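Side-chain contacts in dTDP-4-dehydrorhamnose 3,5-epimerase (Bacillus anthracis str. Ames, PDB 3RYK), which catalyses epimerization at C3 and C5 of the sugar ring of a dTDP-linked 4-keto sugar, a step of the dTDP-L-rhamnose pathway: residues V64-V69 with A93-I98; E52-K57 with M155-E160; V170-K175 with P186-K191; K26-N31 with A35-P40. One frame throughout, in Å; residues are numbered along the deposited sequence.

Contacts 1, 2 and 4 all reach the same antiparallel sheet, whereas contact 3 lies on the other side of the chain's centre, about 25 Å from contact 1 between centres. Contacts 1 and 2 sit on neighbouring strands, 96-100 and 152-158; Thr95 N lies 2.7 Å from Asp159 OD2, a probable hydrogen bond joining them. Chemistry follows position. Contact 2 is buried and turns on a lysine laid over a tyrosine ring; contact 3, also buried, is indole packing; contact 1, partly buried, combines a methyl-imidazole contact with phenyl-on-leucine packing. Contact 4, whose two strands include exposed residues, relies on backbone hydrogen bonds. Contacts 2 and 3 each include residues holding a bound ligand.

Contact 1 of 4, residues V64-V69 with A93-I98; sequences VTHSFV and AQTKLI
Thr95 CG2 sits over one face of the His66 imidazole in a CH-pi contact, 3.6 Å from the ring centroid and 12° off the normal, a nearly central placement. With CG2 anti to the backbone N of Thr95, the methyl is directed at the ring. Alongside it, Thr95 OG1 approaches His66 CE1 at 3.5 Å, a van der Waals distance. Val64 CG1 lies at the imidazole edge, in the ring plane.

Phe68 and Leu97 supply the apolar packing: Phe68 CZ lies 4.0 Å from Leu97 CB, and the two side chains cross at about a right angle. Of a different, polar kind is the approach at the phenyl edge, where Phe68 CE1 stands 4.0 Å from Thr95 O.

The contact lays the loop between helix 56-61 and strand 70-76 against the start of strand 96-100 in the jelly-roll-like fold. With no hydrogen bond between the two segments, dispersion and weak CH contacts account for their attraction; the polar tie runs through Asp159, which bonds to Thr95 N and also touches His66.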
loop_
_atom_site.group_PDB
_atom_site.type_symbol
_atom_site.label_atom_id
_atom_site.label_comp_id
_atom_site.label_asym_id
_atom_site.label_seq_id
_atom_site.Cartn_x
_atom_site.Cartn_y
_atom_site.Cartn_z
ATOM N N VAL A 64 4.871 7.561 -16.775
ATOM C CA VAL A 64 5.493 6.834 -15.681
ATOM C C VAL A 64 5.227 5.372 -16.022
ATOM O O VAL A 64 4.162 4.819 -15.714
ATOM C CB VAL A 64 4.878 7.238 -14.329
ATOM C CG1 VAL A 64 5.561 6.506 -13.181
ATOM C CG2 VAL A 64 5.002 8.752 -14.141
ATOM N N THR A 65 6.205 4.766 -16.684
ATOM C CA THR A 65 6.133 3.380 -17.110
ATOM C C THR A 65 7.150 2.552 -16.330
ATOM O O THR A 65 8.359 2.593 -16.612
ATOM C CB THR A 65 6.388 3.301 -18.623
ATOM O OG1 THR A 65 5.458 4.169 -19.290
ATOM C CG2 THR A 65 6.233 1.871 -19.146
ATOM N N HIS A 66 6.648 1.823 -15.338
ATOM C CA HIS A 66 7.479 0.975 -14.489
ATOM C C HIS A 66 6.676 -0.203 -13.987
ATOM O O HIS A 66 5.474 -0.082 -13.718
ATOM C CB HIS A 66 7.965 1.729 -13.248
ATOM C CG HIS A 66 8.665 3.010 -13.553
ATOM N ND1 HIS A 66 9.969 3.061 -13.991
ATOM C CD2 HIS A 66 8.243 4.293 -13.467
ATOM C CE1 HIS A 66 10.320 4.321 -14.171
ATOM N NE2 HIS A 66 9.289 5.088 -13.861
ATOM N N SER A 67 7.347 -1.334 -13.837
ATOM C CA SER A 67 6.712 -2.542 -13.341
ATOM C C SER A 67 7.281 -2.690 -11.938
ATOM O O SER A 67 8.458 -3.011 -11.765
ATOM C CB SER A 67 7.013 -3.734 -14.242
ATOM O OG SER A 67 6.497 -3.507 -15.550
ATOM N N PHE A 68 6.451 -2.403 -10.939
ATOM C CA PHE A 68 6.874 -2.487 -9.537
ATOM C C PHE A 68 6.861 -3.915 -9.022
ATOM O O PHE A 68 5.913 -4.652 -9.257
ATOM C CB PHE A 68 6.083 -1.527 -8.659
ATOM C CG PHE A 68 6.330 -0.081 -9.000
ATOM C CD1 PHE A 68 7.392 0.593 -8.434
ATOM C CD2 PHE A 68 5.520 0.595 -9.889
ATOM C CE1 PHE A 68 7.649 1.904 -8.732
ATOM C CE2 PHE A 68 5.769 1.925 -10.200
ATOM C CZ PHE A 68 6.829 2.581 -9.620
ATOM N N VAL A 69 7.924 -4.281 -8.301
ATOM C CA VAL A 69 8.096 -5.638 -7.766
ATOM C C VAL A 69 8.038 -5.795 -6.251
ATOM O O VAL A 69 7.870 -6.896 -5.749
ATOM C CB VAL A 69 9.454 -6.232 -8.244
ATOM C CG1 VAL A 69 9.493 -6.291 -9.750
ATOM C CG2 VAL A 69 10.619 -5.404 -7.739
ATOM N N ALA A 93 19.724 0.029 -9.529
ATOM C CA ALA A 93 19.085 1.311 -9.212
ATOM C C ALA A 93 17.579 1.080 -9.131
ATOM O O ALA A 93 17.031 0.255 -9.876
ATOM C CB ALA A 93 19.413 2.383 -10.251
ATOM N N GLN A 94 16.928 1.797 -8.217
ATOM C CA GLN A 94 15.481 1.684 -8.006
ATOM C C GLN A 94 14.656 2.939 -8.254
ATOM O O GLN A 94 15.017 4.034 -7.813
ATOM C CB GLN A 94 15.224 1.336 -6.540
ATOM C CG GLN A 94 15.652 -0.042 -6.047
ATOM C CD GLN A 94 15.585 -0.132 -4.532
ATOM O OE1 GLN A 94 16.069 0.758 -3.833
ATOM N NE2 GLN A 94 15.040 -1.225 -4.020
ATOM N N THR A 95 13.549 2.766 -8.973
ATOM C CA THR A 95 12.610 3.842 -9.220
ATOM C C THR A 95 11.729 3.623 -8.001
ATOM O O THR A 95 11.430 2.469 -7.666
ATOM C CB THR A 95 11.726 3.596 -10.443
ATOM O OG1 THR A 95 12.542 3.418 -11.599
ATOM C CG2 THR A 95 10.765 4.758 -10.654
ATOM N N LYS A 96 11.342 4.690 -7.315
ATOM C CA LYS A 96 10.486 4.566 -6.138
ATOM C C LYS A 96 9.220 5.387 -6.339
ATOM O O LYS A 96 9.226 6.311 -7.140
ATOM C CB LYS A 96 11.207 5.039 -4.889
ATOM C CG LYS A 96 12.483 4.276 -4.590
ATOM C CD LYS A 96 13.122 4.758 -3.319
ATOM C CE LYS A 96 14.417 4.023 -3.042
ATOM N NZ LYS A 96 15.018 4.503 -1.771
ATOM N N LEU A 97 8.161 5.040 -5.606
ATOM C CA LEU A 97 6.854 5.741 -5.666
ATOM C C LEU A 97 6.401 5.696 -4.217
ATOM O O LEU A 97 5.998 4.655 -3.714
ATOM C CB LEU A 97 5.906 5.043 -6.628
ATOM C CG LEU A 97 4.537 5.665 -6.926
ATOM C CD1 LEU A 97 4.682 7.037 -7.556
ATOM C CD2 LEU A 97 3.853 4.716 -7.882
ATOM N N ILE A 98 6.468 6.847 -3.562
ATOM C CA ILE A 98 6.161 6.965 -2.155
ATOM C C ILE A 98 4.894 7.705 -1.776
ATOM O O ILE A 98 4.535 8.694 -2.403
ATOM C CB ILE A 98 7.307 7.744 -1.454
ATOM C CG1 ILE A 98 8.697 7.094 -1.654
ATOM C CG2 ILE A 98 7.030 7.897 0.046
ATOM C CD1 ILE A 98 9.511 7.600 -2.816
#

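Contact 2 of 4, residues E52-K57 with M155-E160; sequences ESYNKK and MYKVDE. With TYD (thymidine-5'-diphosphate), chain D.
Tyr54 and Lys157 are the nearest CA pair, 10.2 Å apart, between segment 52-57, which turns a corner at Ser53, and strand 152-158 of the jelly-roll-like fold. Side chains span the gap. Lys157 CE lies over one face of the Tyr54 ring, 4.2 Å from its centroid and 26° off the normal; its closest ring atom is Tyr54 CG, at 3.8 Å. A bend at the last torsion (chi4 -49°) turns the ammonium, and NZ stands 5.1 Å from the Tyr54 centroid, so any cation-pi attraction is weak. The stronger partners of NZ are carboxylates: it forms salt bridges with Asp71 of its own chain and Asp71 of the second subunit, placing the contact at the dimer interface.

On the other side of segment 52-57, Asn55 ND2 donates to Glu52 OE1 at 3.2 Å, 169° at the hydrogen, meeting the syn side of the carboxylate and probably steadying it. The other oxygen, Glu52 OE2, accepts N3-H of the thymine of thymidine-5'-diphosphate at 2.8 Å.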
loop_
_atom_site.group_PDB
_atom_site.type_symbol
_atom_site.label_atom_id
_atom_site.label_comp_id
_atom_site.label_asym_id
_atom_site.label_seq_id
_atom_site.Cartn_x
_atom_site.Cartn_y
_atom_site.Cartn_z
ATOM N N GLU A 52 -8.140 4.637 -5.826
ATOM C CA GLU A 52 -7.261 3.695 -6.512
ATOM C C GLU A 52 -5.953 4.426 -6.245
ATOM O O GLU A 52 -5.687 5.485 -6.838
ATOM C CB GLU A 52 -7.527 3.547 -8.019
ATOM C CG GLU A 52 -8.877 2.939 -8.416
ATOM C CD GLU A 52 -9.055 2.799 -9.931
ATOM O OE1 GLU A 52 -8.093 3.070 -10.697
ATOM O OE2 GLU A 52 -10.170 2.405 -10.361
ATOM N N SER A 53 -5.145 3.901 -5.327
ATOM C CA SER A 53 -3.875 4.545 -4.991
ATOM C C SER A 53 -2.789 4.224 -6.022
ATOM O O SER A 53 -1.716 4.815 -6.002
ATOM C CB SER A 53 -3.422 4.201 -3.569
ATOM O OG SER A 53 -3.204 2.823 -3.394
ATOM N N TYR A 54 -3.079 3.281 -6.914
ATOM C CA TYR A 54 -2.163 2.880 -7.974
ATOM C C TYR A 54 -2.919 2.200 -9.096
ATOM O O TYR A 54 -3.721 1.307 -8.861
ATOM C CB TYR A 54 -1.053 1.933 -7.466
ATOM C CG TYR A 54 -0.184 1.328 -8.569
ATOM C CD1 TYR A 54 0.871 2.033 -9.132
ATOM C CD2 TYR A 54 -0.411 0.025 -9.028
ATOM C CE1 TYR A 54 1.661 1.475 -10.144
ATOM C CE2 TYR A 54 0.373 -0.541 -10.024
ATOM C CZ TYR A 54 1.408 0.183 -10.586
ATOM O OH TYR A 54 2.183 -0.395 -11.586
ATOM N N ASN A 55 -2.634 2.645 -10.312
ATOM C CA ASN A 55 -3.217 2.102 -11.519
ATOM C C ASN A 55 -2.111 2.189 -12.555
ATOM O O ASN A 55 -1.765 3.275 -13.017
ATOM C CB ASN A 55 -4.494 2.834 -11.926
ATOM C CG ASN A 55 -5.094 2.284 -13.213
ATOM O OD1 ASN A 55 -4.379 1.866 -14.128
ATOM N ND2 ASN A 55 -6.421 2.330 -13.310
ATOM N N LYS A 56 -1.557 1.024 -12.896
ATOM C CA LYS A 56 -0.445 0.895 -13.842
ATOM C C LYS A 56 -0.690 1.597 -15.178
ATOM O O LYS A 56 0.087 2.469 -15.577
ATOM C CB LYS A 56 -0.092 -0.588 -14.028
ATOM C CG LYS A 56 1.180 -0.866 -14.819
ATOM C CD LYS A 56 1.537 -2.342 -14.783
ATOM C CE LYS A 56 2.886 -2.627 -15.473
ATOM N NZ LYS A 56 3.279 -4.060 -15.332
ATOM N N LYS A 57 -1.787 1.229 -15.834
ATOM C CA LYS A 57 -2.171 1.816 -17.126
ATOM C C LYS A 57 -2.381 3.339 -17.054
ATOM O O LYS A 57 -2.122 4.044 -18.045
ATOM C CB LYS A 57 -3.418 1.095 -17.625
ATOM C CG LYS A 57 -4.029 1.583 -18.908
ATOM C CD LYS A 57 -5.235 0.704 -19.277
ATOM C CE LYS A 57 -6.351 0.694 -18.222
ATOM N NZ LYS A 57 -6.876 2.066 -17.941
ATOM N N MET A 155 4.703 4.259 2.845
ATOM C CA MET A 155 4.696 3.095 1.992
ATOM C C MET A 155 5.315 3.500 0.677
ATOM O O MET A 155 5.068 4.603 0.188
ATOM C CB MET A 155 3.268 2.613 1.736
ATOM C CG MET A 155 3.189 1.422 0.797
ATOM S SD MET A 155 1.514 0.952 0.340
ATOM C CE MET A 155 0.822 0.476 1.916
ATOM N N TYR A 156 6.141 2.634 0.107
ATOM C CA TYR A 156 6.729 2.958 -1.178
ATOM C C TYR A 156 7.078 1.724 -1.971
ATOM O O TYR A 156 7.540 0.733 -1.415
ATOM C CB TYR A 156 7.896 3.929 -1.078
ATOM C CG TYR A 156 9.135 3.438 -0.385
ATOM C CD1 TYR A 156 10.224 2.985 -1.126
ATOM C CD2 TYR A 156 9.232 3.466 0.997
ATOM C CE1 TYR A 156 11.379 2.546 -0.493
ATOM C CE2 TYR A 156 10.364 3.040 1.630
ATOM C CZ TYR A 156 11.434 2.587 0.877
ATOM O OH TYR A 156 12.561 2.157 1.525
ATOM N N LYS A 157 6.814 1.809 -3.271
ATOM C CA LYS A 157 7.069 0.733 -4.195
ATOM C C LYS A 157 8.427 0.948 -4.840
ATOM O O LYS A 157 8.903 2.073 -4.929
ATOM C CB LYS A 157 6.023 0.729 -5.300
ATOM C CG LYS A 157 4.591 0.600 -4.862
ATOM C CD LYS A 157 3.669 0.757 -6.069
ATOM C CE LYS A 157 2.227 0.484 -5.694
ATOM N NZ LYS A 157 2.006 -0.776 -4.931
ATOM N N VAL A 158 9.050 -0.141 -5.276
ATOM C CA VAL A 158 10.349 -0.079 -5.947
ATOM C C VAL A 158 10.286 -1.033 -7.141
ATOM O O VAL A 158 9.678 -2.093 -7.044
ATOM C CB VAL A 158 11.542 -0.431 -5.007
ATOM C CG1 VAL A 158 11.557 0.500 -3.793
ATOM C CG2 VAL A 158 11.500 -1.888 -4.581
ATOM N N ASP A 159 10.918 -0.668 -8.260
ATOM C CA ASP A 159 10.898 -1.517 -9.473
ATOM C C ASP A 159 12.088 -2.465 -9.603
ATOM O O ASP A 159 12.245 -3.122 -10.646
ATOM C CB ASP A 159 10.762 -0.702 -10.765
ATOM C CG ASP A 159 11.964 0.179 -11.047
ATOM O OD1 ASP A 159 12.130 0.580 -12.223
ATOM O OD2 ASP A 159 12.753 0.460 -10.124
ATOM N N GLU A 160 12.921 -2.510 -8.563
ATOM C CA GLU A 160 14.086 -3.386 -8.498
ATOM C C GLU A 160 14.195 -3.871 -7.056
ATOM O O GLU A 160 14.052 -3.091 -6.114
ATOM C CB GLU A 160 15.359 -2.670 -8.957
ATOM C CG GLU A 160 16.685 -3.480 -8.897
ATOM C CD GLU A 160 16.703 -4.767 -9.735
ATOM O OE1 GLU A 160 17.690 -4.943 -10.481
ATOM O OE2 GLU A 160 15.742 -5.571 -9.707
HETATM P PA TYD D . -18.251 1.185 -4.235
HETATM O O1A TYD D . -18.727 0.204 -5.285
HETATM O O2A TYD D . -17.694 0.666 -2.927
HETATM O O3A TYD D . -19.480 2.179 -3.941
HETATM P PB TYD D . -20.342 2.217 -2.574
HETATM O O1B TYD D . -19.518 3.077 -1.643
HETATM O O2B TYD D . -21.623 2.881 -3.043
HETATM O O3B TYD D . -20.504 0.764 -2.162
HETATM O "O5'" TYD D . -17.124 2.121 -4.914
HETATM C "C5'" TYD D . -17.028 3.532 -4.698
HETATM C "C4'" TYD D . -16.603 4.211 -5.990
HETATM O "O4'" TYD D . -15.280 3.785 -6.305
HETATM C "C3'" TYD D . -17.480 3.842 -7.178
HETATM O "O3'" TYD D . -18.080 5.026 -7.717
HETATM C "C2'" TYD D . -16.572 3.178 -8.200
HETATM C "C1'" TYD D . -15.161 3.445 -7.689
HETATM N N1 TYD D . -14.237 2.303 -7.819
HETATM C C2 TYD D . -13.092 2.431 -8.529
HETATM O O2 TYD D . -12.772 3.612 -9.131
HETATM N N3 TYD D . -12.218 1.407 -8.665
HETATM C C4 TYD D . -12.458 0.212 -8.089
HETATM O O4 TYD D . -11.554 -0.796 -8.228
HETATM C C5 TYD D . -13.708 0.051 -7.307
HETATM C C5M TYD D . -14.086 -1.234 -6.624
HETATM C C6 TYD D . -14.553 1.143 -7.214
#

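Contact 3 of 4, residues V170-K175 with P186-K191; sequences VLWNDK and PILSDK. With POP (pyrophosphate 2-), chain C.
Trp172 meets Pro186 and Leu188 with one indole face, and CH-pi packing on the proline carries much of the contact. Pro186 CG stands 3.4 Å from the centroid of the six-membered ring, 14° off its normal; its nearest ring atom is Trp172 CH2, at 3.3 Å. On the same face, Leu188 CD1 covers the pyrrole part, 3.2 Å from Trp172 NE1; both approaches are short, so the packing is tight. The opposite face holds Asn173 CB, so the indole is sandwiched.

Trp172 CG stands between its backbone N and carbonyl carbon (chi1 71°), which turns the ring toward segment 186-191. The residue belongs to a type I beta turn, Leu171 to Asp174. The packing joins this turn to the loop leading into helix 190-193, beside Ile82 of strand 82-88.

Polar bonds gather at the helix start. Ser189, the N-cap, bonds to Asp192 N, and its OG donates to pyrophosphate O4 at 2.6 Å. Lys191 NZ donates to the bridging pyrophosphate oxygen O at 2.9 Å. Asp167 and Asp192 also line this pocket.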
loop_
_atom_site.group_PDB
_atom_site.type_symbol
_atom_site.label_atom_id
_atom_site.label_comp_id
_atom_site.label_asym_id
_atom_site.label_seq_id
_atom_site.Cartn_x
_atom_site.Cartn_y
_atom_site.Cartn_z
ATOM N N VAL A 170 23.317 9.272 1.218
ATOM C CA VAL A 170 23.952 10.567 1.440
ATOM C C VAL A 170 23.543 11.057 2.840
ATOM O O VAL A 170 22.356 11.104 3.181
ATOM C CB VAL A 170 23.559 11.599 0.367
ATOM C CG1 VAL A 170 24.200 12.938 0.670
ATOM C CG2 VAL A 170 23.955 11.106 -1.024
ATOM N N LEU A 171 24.526 11.420 3.655
ATOM C CA LEU A 171 24.283 11.892 5.032
ATOM C C LEU A 171 23.271 13.035 5.008
ATOM O O LEU A 171 23.434 14.003 4.254
ATOM C CB LEU A 171 25.598 12.319 5.712
ATOM C CG LEU A 171 25.590 12.610 7.220
ATOM C CD1 LEU A 171 25.153 11.373 8.020
ATOM C CD2 LEU A 171 26.984 13.067 7.681
ATOM N N TRP A 172 22.258 12.907 5.862
ATOM C CA TRP A 172 21.163 13.883 5.949
ATOM C C TRP A 172 21.602 15.348 6.007
ATOM O O TRP A 172 21.019 16.186 5.318
ATOM C CB TRP A 172 20.276 13.583 7.175
ATOM C CG TRP A 172 20.935 13.897 8.473
ATOM C CD1 TRP A 172 21.904 13.173 9.112
ATOM C CD2 TRP A 172 20.654 15.018 9.311
ATOM N NE1 TRP A 172 22.254 13.796 10.289
ATOM C CE2 TRP A 172 21.505 14.936 10.427
ATOM C CE3 TRP A 172 19.778 16.101 9.212
ATOM C CZ2 TRP A 172 21.491 15.889 11.452
ATOM C CZ3 TRP A 172 19.768 17.052 10.224
ATOM C CH2 TRP A 172 20.624 16.940 11.332
ATOM N N ASN A 173 22.620 15.669 6.811
ATOM C CA ASN A 173 23.055 17.059 6.951
ATOM C C ASN A 173 24.238 17.536 6.080
ATOM O O ASN A 173 24.872 18.547 6.390
ATOM C CB ASN A 173 23.323 17.374 8.417
ATOM C CG ASN A 173 24.468 16.563 8.984
ATOM O OD1 ASN A 173 25.123 15.810 8.262
ATOM N ND2 ASN A 173 24.723 16.719 10.270
ATOM N N ASP A 174 24.528 16.824 5.001
ATOM C CA ASP A 174 25.605 17.223 4.107
ATOM C C ASP A 174 25.511 18.742 3.907
ATOM O O ASP A 174 24.458 19.261 3.511
ATOM C CB ASP A 174 25.423 16.575 2.750
ATOM C CG ASP A 174 26.526 16.952 1.790
ATOM O OD1 ASP A 174 27.628 16.366 1.860
ATOM O OD2 ASP A 174 26.273 17.787 0.917
ATOM N N LYS A 175 26.586 19.473 4.197
ATOM C CA LYS A 175 26.573 20.942 4.039
ATOM C C LYS A 175 26.510 21.463 2.610
ATOM O O LYS A 175 26.219 22.646 2.409
ATOM C CB LYS A 175 27.794 21.593 4.711
ATOM C CG LYS A 175 27.857 21.453 6.205
ATOM C CD LYS A 175 29.045 22.206 6.807
ATOM C CE LYS A 175 30.393 21.746 6.259
ATOM N NZ LYS A 175 31.527 22.457 6.891
ATOM N N PRO A 186 17.652 15.091 14.734
ATOM C CA PRO A 186 16.866 13.975 14.209
ATOM C C PRO A 186 17.111 12.617 14.819
ATOM O O PRO A 186 18.241 12.322 15.253
ATOM C CB PRO A 186 17.261 13.919 12.729
ATOM C CG PRO A 186 18.496 14.691 12.609
ATOM C CD PRO A 186 18.514 15.696 13.705
ATOM N N ILE A 187 16.050 11.814 14.876
ATOM C CA ILE A 187 16.136 10.451 15.384
ATOM C C ILE A 187 16.653 9.697 14.153
ATOM O O ILE A 187 15.996 9.628 13.139
ATOM C CB ILE A 187 14.793 9.939 15.921
ATOM C CG1 ILE A 187 14.420 10.771 17.151
ATOM C CG2 ILE A 187 14.874 8.444 16.259
ATOM C CD1 ILE A 187 12.977 10.721 17.539
ATOM N N LEU A 188 17.873 9.182 14.236
ATOM C CA LEU A 188 18.506 8.467 13.142
ATOM C C LEU A 188 19.095 7.170 13.625
ATOM O O LEU A 188 19.478 7.077 14.786
ATOM C CB LEU A 188 19.691 9.303 12.645
ATOM C CG LEU A 188 19.399 10.677 12.046
ATOM C CD1 LEU A 188 20.607 11.614 12.017
ATOM C CD2 LEU A 188 18.827 10.431 10.682
ATOM N N SER A 189 19.169 6.179 12.746
ATOM C CA SER A 189 19.777 4.912 13.123
ATOM C C SER A 189 21.280 5.168 12.999
ATOM O O SER A 189 21.713 6.095 12.286
ATOM C CB SER A 189 19.339 3.771 12.211
ATOM O OG SER A 189 19.741 4.007 10.876
ATOM N N ASP A 190 22.083 4.366 13.692
ATOM C CA ASP A 190 23.539 4.531 13.615
ATOM C C ASP A 190 24.023 4.425 12.172
ATOM O O ASP A 190 24.919 5.166 11.757
ATOM C CB ASP A 190 24.263 3.510 14.494
ATOM C CG ASP A 190 24.070 3.764 15.977
ATOM O OD1 ASP A 190 23.509 4.811 16.356
ATOM O OD2 ASP A 190 24.528 2.925 16.777
ATOM N N LYS A 191 23.405 3.511 11.415
ATOM C CA LYS A 191 23.730 3.292 10.010
ATOM C C LYS A 191 23.474 4.562 9.215
ATOM O O LYS A 191 24.224 4.907 8.310
ATOM C CB LYS A 191 22.815 2.237 9.421
ATOM C CG LYS A 191 22.859 0.864 10.073
ATOM C CD LYS A 191 21.802 -0.044 9.458
ATOM C CE LYS A 191 21.967 -0.237 7.959
ATOM N NZ LYS A 191 20.944 -1.136 7.404
HETATM P P1 POP C . 17.483 0.248 6.292
HETATM O O1 POP C . 17.000 -1.186 6.276
HETATM O O2 POP C . 18.284 0.486 5.028
HETATM O O3 POP C . 16.302 1.190 6.346
HETATM O O POP C . 18.474 0.451 7.558
HETATM P P2 POP C . 18.143 1.243 8.934
HETATM O O4 POP C . 18.832 2.586 8.876
HETATM O O5 POP C . 18.699 0.453 10.095
HETATM O O6 POP C . 16.662 1.438 9.170
#

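Contact 4 of 4, residues K26-N31 with A35-P40; sequences KVIETN and AKLLEP
Lys26 and Glu39 exchange two backbone hydrogen bonds, Lys26 N to Glu39 O at 2.9 Å and Glu39 N to Lys26 O at 2.8 Å. The reciprocal pair Asn31 and Ala35 closes the other end, where a water bridges Asn31 OD1 and, weakly, Ala35 O. Between them Leu37 O accepts from Ile28 N at 2.7 Å and weakly from Glu29 N at 3.5 Å, while Leu37 N returns a nearly straight bond to Glu29 O (172°).

Ile28 CG2 touches Leu37 CD2 at 3.5 Å, and Ile28 CD1 reaches Glu39 CB, also at 3.5 Å. A chi1 of 62° sets Glu29 CG against Leu37 CB; the Glu29 carboxylate goes on to a salt bridge with Arg123. On the opposite face, Val27 CG2 meets Leu38 CD2 at 3.6 Å, and Thr30 runs alongside Lys36.

The N-to-C directions of strands 29-31 and 35-39 differ by 161°, close to antiparallel. The register slips by one after Val27: Ile28 and Glu29 both face Leu37, a classic beta bulge in an antiparallel hairpin.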
loop_
_atom_site.group_PDB
_atom_site.type_symbol
_atom_site.label_atom_id
_atom_site.label_comp_id
_atom_site.label_asym_id
_atom_site.label_seq_id
_atom_site.Cartn_x
_atom_site.Cartn_y
_atom_site.Cartn_z
ATOM N N LYS A 26 -3.669 12.448 -11.193
ATOM C CA LYS A 26 -3.106 13.593 -11.923
ATOM C C LYS A 26 -1.753 14.080 -11.372
ATOM O O LYS A 26 -1.433 13.863 -10.202
ATOM C CB LYS A 26 -4.135 14.723 -11.996
ATOM C CG LYS A 26 -5.393 14.331 -12.782
ATOM C CD LYS A 26 -6.442 15.432 -12.796
ATOM C CE LYS A 26 -6.934 15.743 -11.388
ATOM N NZ LYS A 26 -7.953 16.827 -11.358
ATOM N N VAL A 27 -0.998 14.772 -12.229
ATOM C CA VAL A 27 0.348 15.291 -11.905
ATOM C C VAL A 27 0.257 16.697 -11.305
ATOM O O VAL A 27 -0.263 17.635 -11.929
ATOM C CB VAL A 27 1.277 15.336 -13.144
ATOM C CG1 VAL A 27 2.639 15.958 -12.791
ATOM C CG2 VAL A 27 1.482 13.947 -13.743
ATOM N N ILE A 28 0.752 16.856 -10.085
ATOM C CA ILE A 28 0.733 18.151 -9.402
ATOM C C ILE A 28 1.864 19.025 -9.938
ATOM O O ILE A 28 1.675 20.217 -10.199
ATOM C CB ILE A 28 0.824 17.967 -7.879
ATOM C CG1 ILE A 28 -0.547 17.560 -7.335
ATOM C CG2 ILE A 28 1.318 19.245 -7.203
ATOM C CD1 ILE A 28 -0.503 16.678 -6.147
ATOM N N GLU A 29 3.045 18.431 -10.105
ATOM C CA GLU A 29 4.203 19.146 -10.634
ATOM C C GLU A 29 5.276 18.137 -11.016
ATOM O O GLU A 29 5.303 17.019 -10.497
ATOM C CB GLU A 29 4.787 20.126 -9.614
ATOM C CG GLU A 29 5.309 19.457 -8.340
ATOM C CD GLU A 29 5.957 20.417 -7.355
ATOM O OE1 GLU A 29 6.014 21.638 -7.612
ATOM O OE2 GLU A 29 6.439 19.937 -6.310
ATOM N N THR A 30 6.137 18.551 -11.939
ATOM C CA THR A 30 7.228 17.742 -12.412
ATOM C C THR A 30 8.483 18.570 -12.176
ATOM O O THR A 30 8.512 19.769 -12.464
ATOM C CB THR A 30 7.123 17.405 -13.918
ATOM O OG1 THR A 30 5.889 16.725 -14.199
ATOM C CG2 THR A 30 8.295 16.530 -14.350
ATOM N N ASN A 31 9.508 17.940 -11.612
ATOM C CA ASN A 31 10.766 18.607 -11.357
ATOM C C ASN A 31 11.931 17.710 -11.767
ATOM O O ASN A 31 11.829 16.490 -11.774
ATOM C CB ASN A 31 10.951 19.050 -9.891
ATOM C CG ASN A 31 9.893 20.040 -9.418
ATOM O OD1 ASN A 31 8.737 19.690 -9.222
ATOM N ND2 ASN A 31 10.326 21.263 -9.127
ATOM N N ALA A 35 10.985 13.698 -11.986
ATOM C CA ALA A 35 10.344 13.572 -10.660
ATOM C C ALA A 35 8.919 14.102 -10.760
ATOM O O ALA A 35 8.705 15.183 -11.267
ATOM C CB ALA A 35 11.121 14.308 -9.586
ATOM N N LYS A 36 7.954 13.361 -10.239
ATOM C CA LYS A 36 6.551 13.763 -10.332
ATOM C C LYS A 36 5.782 13.663 -9.031
ATOM O O LYS A 36 5.807 12.624 -8.384
ATOM C CB LYS A 36 5.876 12.871 -11.387
ATOM C CG LYS A 36 6.436 13.036 -12.802
ATOM C CD LYS A 36 5.911 11.964 -13.750
ATOM C CE LYS A 36 6.447 12.107 -15.169
ATOM N NZ LYS A 36 5.967 13.375 -15.811
ATOM N N LEU A 37 5.134 14.759 -8.649
ATOM C CA LEU A 37 4.311 14.808 -7.440
ATOM C C LEU A 37 2.936 14.495 -8.012
ATOM O O LEU A 37 2.464 15.209 -8.889
ATOM C CB LEU A 37 4.336 16.174 -6.761
ATOM C CG LEU A 37 3.524 16.272 -5.468
ATOM C CD1 LEU A 37 4.050 15.323 -4.388
ATOM C CD2 LEU A 37 3.562 17.711 -4.969
ATOM N N LEU A 38 2.305 13.435 -7.516
ATOM C CA LEU A 38 1.008 12.979 -8.010
ATOM C C LEU A 38 -0.125 12.990 -6.986
ATOM O O LEU A 38 0.108 12.915 -5.783
ATOM C CB LEU A 38 1.178 11.524 -8.454
ATOM C CG LEU A 38 2.279 11.195 -9.475
ATOM C CD1 LEU A 38 2.369 9.673 -9.738
ATOM C CD2 LEU A 38 2.057 11.956 -10.756
ATOM N N GLU A 39 -1.364 13.073 -7.479
ATOM C CA GLU A 39 -2.538 13.056 -6.595
ATOM C C GLU A 39 -3.610 12.129 -7.161
ATOM O O GLU A 39 -4.056 12.306 -8.303
ATOM C CB GLU A 39 -3.148 14.437 -6.372
ATOM C CG GLU A 39 -4.313 14.394 -5.402
ATOM C CD GLU A 39 -4.972 15.739 -5.140
ATOM O OE1 GLU A 39 -5.731 15.809 -4.153
ATOM O OE2 GLU A 39 -4.749 16.716 -5.888
ATOM N N PRO A 40 -4.049 11.154 -6.351
ATOM C CA PRO A 40 -5.069 10.221 -6.785
ATOM C C PRO A 40 -6.453 10.844 -6.624
ATOM O O PRO A 40 -6.660 11.686 -5.736
ATOM C CB PRO A 40 -4.919 9.082 -5.781
ATOM C CG PRO A 40 -4.574 9.797 -4.516
ATOM C CD PRO A 40 -3.659 10.901 -4.950
HETATM O O HOH W 1 8.413 16.866 -8.567
#